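Local coordinates for protein Nadp(h)-dependent ketose reductase (Bemisia argentifolii, PDB 1E3J) that is an NADP(H)-dependent, zinc-containing ketose reductase (sorbitol dehydrogenase) of the alcohol dehydrogenase family that probably reduces fructose to a polyol, at residues V215-V219 against R232-I237; N124-Y128 against L325-V329. One frame throughout, in Å; residues are numbered along the deposited sequence.

Contact 1 (V215-V219 against R232-I237); sequences VTLVV and RIRSAI
In one of its two modelled conformers, Arg232 reaches from the helix to the end of the strand and holds the carbonyl of Val218 end-on. Arg232 NH1 and NH2 both donate to Val218 O, at 2.7 and 2.8 Å, and the oxygen lies close to the guanidinium plane. Sharing one acceptor bends both bonds, with N-H...O angles near 140°. Arg232 CG stands anti to the backbone N (chi1 180°), but the chain then turns at chi2 and chi3, which swings the guanidinium across to the strand end. Glu224 OE1 forms a salt bridge with Arg232 NH2, so this nitrogen serves a carboxylate as well as the carbonyl. The pairing is that of the Rossmann-type domain: strand 215-218 is an outermost strand of the parallel sheet, and helix 226-236 follows it; the 232-236 part runs back nearly antiparallel to the strand at 160°, the axes 9.9 Å apart. Apolar contacts line the rest of the interface, toward the start of the strand. Leu217 CD1 lies 4.0 Å from Ile233 CG1 and also meets Ala236 CB, while Val215 CG1 sits 4.0 Å from Ala236 CB. At the far end Val215 CG2 approaches Ile237 CG2. Val219 CG2 comes obliquely to the guanidinium, 3.7 Å from Arg232 NH2.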
ATOM      1  N   VAL A 215      24.706 -14.156  -8.881  1.00 45.88           N
ATOM      2  CA  VAL A 215      25.104 -15.523  -8.648  1.00 44.38           C
ATOM      3  C   VAL A 215      24.290 -16.392  -9.598  1.00 46.56           C
ATOM      4  O   VAL A 215      23.104 -16.119  -9.801  1.00 46.43           O
ATOM      5  CB  VAL A 215      24.753 -15.974  -7.228  1.00 46.58           C
ATOM      6  CG1 VAL A 215      25.271 -17.389  -7.016  1.00 44.32           C
ATOM      7  CG2 VAL A 215      25.301 -15.011  -6.185  1.00 43.36           C
ATOM      8  N   THR A 216      24.910 -17.412 -10.192  1.00 46.21           N
ATOM      9  CA  THR A 216      24.206 -18.351 -11.063  1.00 48.08           C
ATOM     10  C   THR A 216      24.495 -19.779 -10.567  1.00 48.39           C
ATOM     11  O   THR A 216      25.558 -20.043 -10.033  1.00 48.88           O
ATOM     12  CB  THR A 216      24.666 -18.262 -12.524  1.00 48.61           C
ATOM     13  OG1 THR A 216      26.060 -18.573 -12.595  1.00 52.23           O
ATOM     14  CG2 THR A 216      24.436 -16.869 -13.080  1.00 51.18           C
ATOM     15  N   LEU A 217      23.553 -20.696 -10.743  1.00 47.42           N
ATOM     16  CA  LEU A 217      23.756 -22.067 -10.298  1.00 48.21           C
ATOM     17  C   LEU A 217      23.103 -23.038 -11.250  1.00 48.40           C
ATOM     18  O   LEU A 217      21.962 -22.821 -11.673  1.00 47.11           O
ATOM     19  CB  LEU A 217      23.132 -22.276  -8.935  1.00 48.46           C
ATOM     20  CG  LEU A 217      23.699 -21.409  -7.833  1.00 50.00           C
ATOM     21  CD1 LEU A 217      22.707 -21.334  -6.703  1.00 48.64           C
ATOM     22  CD2 LEU A 217      25.037 -21.984  -7.380  1.00 49.79           C
ATOM     23  N   VAL A 218      23.827 -24.096 -11.607  1.00 48.49           N
ATOM     24  CA  VAL A 218      23.254 -25.105 -12.477  1.00 47.78           C
ATOM     25  C   VAL A 218      22.398 -25.940 -11.535  1.00 47.82           C
ATOM     26  O   VAL A 218      22.884 -26.456 -10.535  1.00 48.88           O
ATOM     27  CB  VAL A 218      24.326 -25.966 -13.151  1.00 48.56           C
ATOM     28  CG1 VAL A 218      23.672 -27.001 -14.067  1.00 46.91           C
ATOM     29  CG2 VAL A 218      25.233 -25.079 -13.981  1.00 48.41           C
ATOM     30  N   VAL A 219      21.105 -26.030 -11.835  1.00 47.97           N
ATOM     31  CA  VAL A 219      20.174 -26.764 -10.999  1.00 47.76           C
ATOM     32  C   VAL A 219      19.163 -27.490 -11.865  1.00 49.23           C
ATOM     33  O   VAL A 219      18.594 -26.914 -12.782  1.00 50.84           O
ATOM     34  CB  VAL A 219      19.440 -25.778 -10.070  1.00 49.01           C
ATOM     35  CG1 VAL A 219      18.296 -26.456  -9.341  1.00 48.27           C
ATOM     36  CG2 VAL A 219      20.433 -25.191  -9.091  1.00 48.61           C
ATOM     37  N   ARG A 232      22.319 -25.589  -1.520  0.50 49.06           N
ATOM     38  CA  ARG A 232      23.267 -25.036  -2.458  0.50 48.78           C
ATOM     39  C   ARG A 232      22.925 -23.551  -2.650  0.50 49.94           C
ATOM     40  O   ARG A 232      23.798 -22.683  -2.656  0.50 50.27           O
ATOM     41  CB  ARG A 232      23.179 -25.802  -3.780  0.50 45.99           C
ATOM     42  CG  ARG A 232      24.130 -25.302  -4.845  0.50 44.26           C
ATOM     43  CD  ARG A 232      24.841 -26.470  -5.513  0.50 40.10           C
ATOM     44  NE  ARG A 232      23.909 -27.285  -6.259  0.50 35.02           N
ATOM     45  CZ  ARG A 232      23.686 -27.145  -7.550  0.50 34.07           C
ATOM     46  NH1 ARG A 232      24.349 -26.215  -8.240  0.50 34.39           N
ATOM     47  NH2 ARG A 232      22.784 -27.915  -8.138  0.50 29.63           N
ATOM     48  N   ILE A 233      21.638 -23.257  -2.786  1.00 51.41           N
ATOM     49  CA  ILE A 233      21.193 -21.874  -2.984  1.00 51.70           C
ATOM     50  C   ILE A 233      21.387 -21.059  -1.706  1.00 53.98           C
ATOM     51  O   ILE A 233      21.829 -19.913  -1.751  1.00 55.64           O
ATOM     52  CB  ILE A 233      19.704 -21.792  -3.381  1.00 48.44           C
ATOM     53  CG1 ILE A 233      19.470 -22.538  -4.689  1.00 47.10           C
ATOM     54  CG2 ILE A 233      19.275 -20.330  -3.475  1.00 47.44           C
ATOM     55  CD1 ILE A 233      18.054 -23.136  -4.847  1.00 41.90           C
ATOM     56  N   ARG A 234      21.054 -21.637  -0.564  1.00 56.27           N
ATOM     57  CA  ARG A 234      21.191 -20.898   0.681  1.00 60.15           C
ATOM     58  C   ARG A 234      22.644 -20.557   0.931  1.00 60.72           C
ATOM     59  O   ARG A 234      22.970 -19.460   1.393  1.00 60.65           O
ATOM     60  CB  ARG A 234      20.643 -21.718   1.843  1.00 62.18           C
ATOM     61  CG  ARG A 234      20.428 -20.937   3.131  1.00 66.22           C
ATOM     62  CD  ARG A 234      20.046 -21.903   4.264  1.00 69.68           C
ATOM     63  NE  ARG A 234      18.865 -22.705   3.927  1.00 70.45           N
ATOM     64  CZ  ARG A 234      17.651 -22.492   4.428  1.00 72.45           C
ATOM     65  NH1 ARG A 234      17.454 -21.501   5.304  1.00 71.91           N
ATOM     66  NH2 ARG A 234      16.626 -23.249   4.040  1.00 72.55           N
ATOM     67  N   SER A 235      23.525 -21.483   0.586  1.00 61.91           N
ATOM     68  CA  SER A 235      24.939 -21.261   0.820  1.00 63.90           C
ATOM     69  C   SER A 235      25.553 -20.265  -0.146  1.00 65.03           C
ATOM     70  O   SER A 235      26.598 -19.683   0.146  1.00 66.78           O
ATOM     71  CB  SER A 235      25.701 -22.577   0.722  1.00 64.60           C
ATOM     72  OG  SER A 235      26.214 -22.749  -0.586  1.00 67.12           O
ATOM     73  N   ALA A 236      24.915 -20.059  -1.293  1.00 65.01           N
ATOM     74  CA  ALA A 236      25.446 -19.140  -2.292  1.00 64.21           C
ATOM     75  C   ALA A 236      25.167 -17.673  -2.014  1.00 64.98           C
ATOM     76  O   ALA A 236      25.701 -16.786  -2.693  1.00 64.21           O
ATOM     77  CB  ALA A 236      24.903 -19.504  -3.644  1.00 65.02           C
ATOM     78  N   ILE A 237      24.336 -17.406  -1.017  1.00 65.73           N
ATOM     79  CA  ILE A 237      23.971 -16.034  -0.711  1.00 66.21           C
ATOM     80  C   ILE A 237      23.847 -15.834   0.773  1.00 67.65           C
ATOM     81  O   ILE A 237      24.076 -16.751   1.555  1.00 67.90           O
ATOM     82  CB  ILE A 237      22.615 -15.690  -1.324  1.00 66.36           C
ATOM     83  CG1 ILE A 237      21.536 -16.583  -0.712  1.00 66.02           C
ATOM     84  CG2 ILE A 237      22.651 -15.908  -2.820  1.00 65.71           C
ATOM     85  CD1 ILE A 237      20.150 -16.312  -1.269  1.00 67.59           C
TER

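Contact 2 (N124-Y128 against L325-V329); sequences NLARY and LEQTV
Arg127 and Glu326 form a salt bridge, with Arg127 NH2 donating to Glu326 OE2 over 2.8 Å at an N-H...O angle of 157°. The carboxylate oxygen lies at the guanidinium edge and in its plane, yet the nitrogen meets OE2 from above the carboxylate plane; the two flat groups are turned 54° apart. Arg127 bends at chi2 (-87°), which carries its guanidinium toward the 325-329 segment, and NH1 is hydrogen-bonded to the carbonyl of Cys349. Within 325-329, Thr328 OG1 donates to Leu325 O at 2.7 Å, on a lone pair in the carbonyl plane. The Thr328 amide binds the same oxygen, tying the short 3-10 turn to the start of helix 328-337.

Leu325 serves both the polar and the apolar part, one methyl going to each. Its CD2 covers one guanidinium face near the rim, 3.8 Å from Arg127 NH1, whereas Leu325 CD1 packs 3.7 Å from Leu125 CD1, the two leucines sliding past each other in opposite directions. Leu125, the centre of an inverse gamma turn, meets Thr328 tip to tip, Leu125 CD2 to Thr328 CG2 at 3.6 Å. Leu6 and Ala8 of strand 6-12 and Val38 of strand 30-40 continue this packing.

The contact thus joins the loop before strand 128-132, in the GroES-like part of the chain, to the turn entering a C-terminal helix. Leu125 lies about 8 Å, side chain to side chain, from the zinc ligand His66. With a second partner on NH1 and a methyl over one face, the guanidinium is held in orientation, and the ion pair probably favours the ionised form of Glu326.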
ATOM      1  N   ASN A 124      -0.123  -9.127 -35.015  1.00 40.48           N
ATOM      2  CA  ASN A 124       0.519  -8.181 -35.909  1.00 40.24           C
ATOM      3  C   ASN A 124       1.733  -8.723 -36.694  1.00 39.60           C
ATOM      4  O   ASN A 124       2.637  -7.946 -37.025  1.00 37.63           O
ATOM      5  CB  ASN A 124       0.924  -6.955 -35.078  1.00 41.42           C
ATOM      6  CG  ASN A 124       1.572  -7.354 -33.758  1.00 43.70           C
ATOM      7  OD1 ASN A 124       2.297  -8.367 -33.703  1.00 44.06           O
ATOM      8  ND2 ASN A 124       1.324  -6.570 -32.687  1.00 39.80           N
ATOM      9  N   LEU A 125       1.785 -10.035 -36.949  1.00 37.58           N
ATOM     10  CA  LEU A 125       2.902 -10.584 -37.710  1.00 39.11           C
ATOM     11  C   LEU A 125       2.384 -10.437 -39.121  1.00 38.72           C
ATOM     12  O   LEU A 125       1.820 -11.356 -39.668  1.00 40.25           O
ATOM     13  CB  LEU A 125       3.162 -12.061 -37.370  1.00 40.26           C
ATOM     14  CG  LEU A 125       4.327 -12.718 -38.149  1.00 41.45           C
ATOM     15  CD1 LEU A 125       5.636 -11.957 -37.878  1.00 38.58           C
ATOM     16  CD2 LEU A 125       4.480 -14.185 -37.757  1.00 41.49           C
ATOM     17  N   ALA A 126       2.524  -9.229 -39.654  1.00 38.02           N
ATOM     18  CA  ALA A 126       2.044  -8.848 -40.972  1.00 39.67           C
ATOM     19  C   ALA A 126       2.861  -7.607 -41.322  1.00 40.94           C
ATOM     20  O   ALA A 126       3.594  -7.099 -40.465  1.00 40.58           O
ATOM     21  CB  ALA A 126       0.570  -8.483 -40.906  1.00 38.50           C
ATOM     22  N   ARG A 127       2.720  -7.111 -42.548  1.00 40.81           N
ATOM     23  CA  ARG A 127       3.499  -5.945 -42.977  1.00 42.96           C
ATOM     24  C   ARG A 127       2.891  -4.691 -42.409  1.00 41.41           C
ATOM     25  O   ARG A 127       3.591  -3.729 -42.115  1.00 39.87           O
ATOM     26  CB  ARG A 127       3.506  -5.784 -44.516  1.00 45.03           C
ATOM     27  CG  ARG A 127       4.035  -6.963 -45.315  1.00 47.32           C
ATOM     28  CD  ARG A 127       5.566  -6.945 -45.524  1.00 50.32           C
ATOM     29  NE  ARG A 127       5.967  -8.017 -46.457  1.00 52.48           N
ATOM     30  CZ  ARG A 127       7.108  -8.696 -46.373  1.00 53.76           C
ATOM     31  NH1 ARG A 127       7.984  -8.420 -45.411  1.00 53.70           N
ATOM     32  NH2 ARG A 127       7.357  -9.688 -47.219  1.00 54.37           N
ATOM     33  N   TYR A 128       1.572  -4.698 -42.332  1.00 40.95           N
ATOM     34  CA  TYR A 128       0.834  -3.567 -41.824  1.00 44.55           C
ATOM     35  C   TYR A 128      -0.113  -3.971 -40.724  1.00 43.86           C
ATOM     36  O   TYR A 128      -0.669  -5.072 -40.737  1.00 45.51           O
ATOM     37  CB  TYR A 128       0.048  -2.885 -42.929  1.00 44.81           C
ATOM     38  CG  TYR A 128       0.931  -2.157 -43.877  1.00 49.82           C
ATOM     39  CD1 TYR A 128       1.354  -0.856 -43.601  1.00 50.82           C
ATOM     40  CD2 TYR A 128       1.411  -2.777 -45.032  1.00 50.66           C
ATOM     41  CE1 TYR A 128       2.240  -0.192 -44.453  1.00 53.40           C
ATOM     42  CE2 TYR A 128       2.302  -2.113 -45.889  1.00 52.82           C
ATOM     43  CZ  TYR A 128       2.709  -0.827 -45.597  1.00 52.82           C
ATOM     44  OH  TYR A 128       3.579  -0.169 -46.449  1.00 54.86           O
ATOM     45  N   LEU A 325       9.967 -12.254 -42.539  1.00 44.10           N
ATOM     46  CA  LEU A 325       8.586 -12.684 -42.489  1.00 45.41           C
ATOM     47  C   LEU A 325       8.360 -13.915 -43.386  1.00 48.25           C
ATOM     48  O   LEU A 325       7.625 -14.852 -43.027  1.00 47.50           O
ATOM     49  CB  LEU A 325       7.688 -11.508 -42.895  1.00 42.40           C
ATOM     50  CG  LEU A 325       6.180 -11.750 -42.918  1.00 44.56           C
ATOM     51  CD1 LEU A 325       5.671 -12.214 -41.549  1.00 45.51           C
ATOM     52  CD2 LEU A 325       5.481 -10.466 -43.340  1.00 45.27           C
ATOM     53  N   GLU A 326       9.013 -13.945 -44.545  1.00 49.57           N
ATOM     54  CA  GLU A 326       8.844 -15.100 -45.433  1.00 51.10           C
ATOM     55  C   GLU A 326       9.247 -16.428 -44.750  1.00 49.62           C
ATOM     56  O   GLU A 326       8.729 -17.486 -45.091  1.00 48.88           O
ATOM     57  CB  GLU A 326       9.655 -14.898 -46.729  1.00 52.64           C
ATOM     58  CG  GLU A 326       9.241 -13.670 -47.578  1.00 55.89           C
ATOM     59  CD  GLU A 326       9.801 -12.329 -47.050  1.00 60.15           C
ATOM     60  OE1 GLU A 326      10.449 -12.294 -45.972  1.00 61.39           O
ATOM     61  OE2 GLU A 326       9.583 -11.294 -47.721  1.00 60.18           O
ATOM     62  N   GLN A 327      10.165 -16.381 -43.785  1.00 47.95           N
ATOM     63  CA  GLN A 327      10.606 -17.604 -43.111  1.00 47.70           C
ATOM     64  C   GLN A 327       9.927 -17.876 -41.759  1.00 46.23           C
ATOM     65  O   GLN A 327      10.469 -18.601 -40.919  1.00 45.77           O
ATOM     66  CB  GLN A 327      12.125 -17.578 -42.912  1.00 49.83           C
ATOM     67  CG  GLN A 327      12.927 -18.150 -44.064  1.00 54.89           C
ATOM     68  CD  GLN A 327      12.828 -17.295 -45.325  1.00 58.37           C
ATOM     69  OE1 GLN A 327      13.327 -16.156 -45.376  1.00 58.92           O
ATOM     70  NE2 GLN A 327      12.175 -17.837 -46.358  1.00 58.53           N
ATOM     71  N   THR A 328       8.741 -17.309 -41.569  1.00 44.54           N
ATOM     72  CA  THR A 328       8.001 -17.471 -40.330  1.00 45.54           C
ATOM     73  C   THR A 328       7.904 -18.909 -39.838  1.00 45.43           C
ATOM     74  O   THR A 328       8.130 -19.182 -38.650  1.00 43.08           O
ATOM     75  CB  THR A 328       6.565 -16.885 -40.465  1.00 45.66           C
ATOM     76  OG1 THR A 328       6.645 -15.463 -40.547  1.00 46.90           O
ATOM     77  CG2 THR A 328       5.711 -17.262 -39.264  1.00 46.33           C
ATOM     78  N   VAL A 329       7.568 -19.838 -40.731  1.00 46.87           N
ATOM     79  CA  VAL A 329       7.448 -21.238 -40.302  1.00 48.98           C
ATOM     80  C   VAL A 329       8.766 -21.764 -39.763  1.00 49.53           C
ATOM     81  O   VAL A 329       8.808 -22.497 -38.764  1.00 51.57           O
ATOM     82  CB  VAL A 329       6.941 -22.145 -41.428  1.00 49.72           C
ATOM     83  CG1 VAL A 329       7.052 -23.620 -41.001  1.00 49.58           C
ATOM     84  CG2 VAL A 329       5.497 -21.781 -41.740  1.00 49.13           C
TER

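Both contacts use an arginine beside packed aliphatic side chains, but their acceptors differ. In contact 1 the cross-segment bonds end on a backbone carbonyl; in contact 2 a single one ends on a carboxylate. Contact 1 is local, joining an edge strand of the Rossmann-type sheet to the helix that follows it, and is partly buried far from the annotated sites. Contact 2 brings together segments 197 residues apart and is largely buried, with its ion pair on the exposed side, at Glu326, and the Leu125 side chain about 11 Å from a bound zinc. The two share no helix or strand. The centres of contact 1 and contact 2 are about 41 Å apart, on opposite sides of the chain's centre.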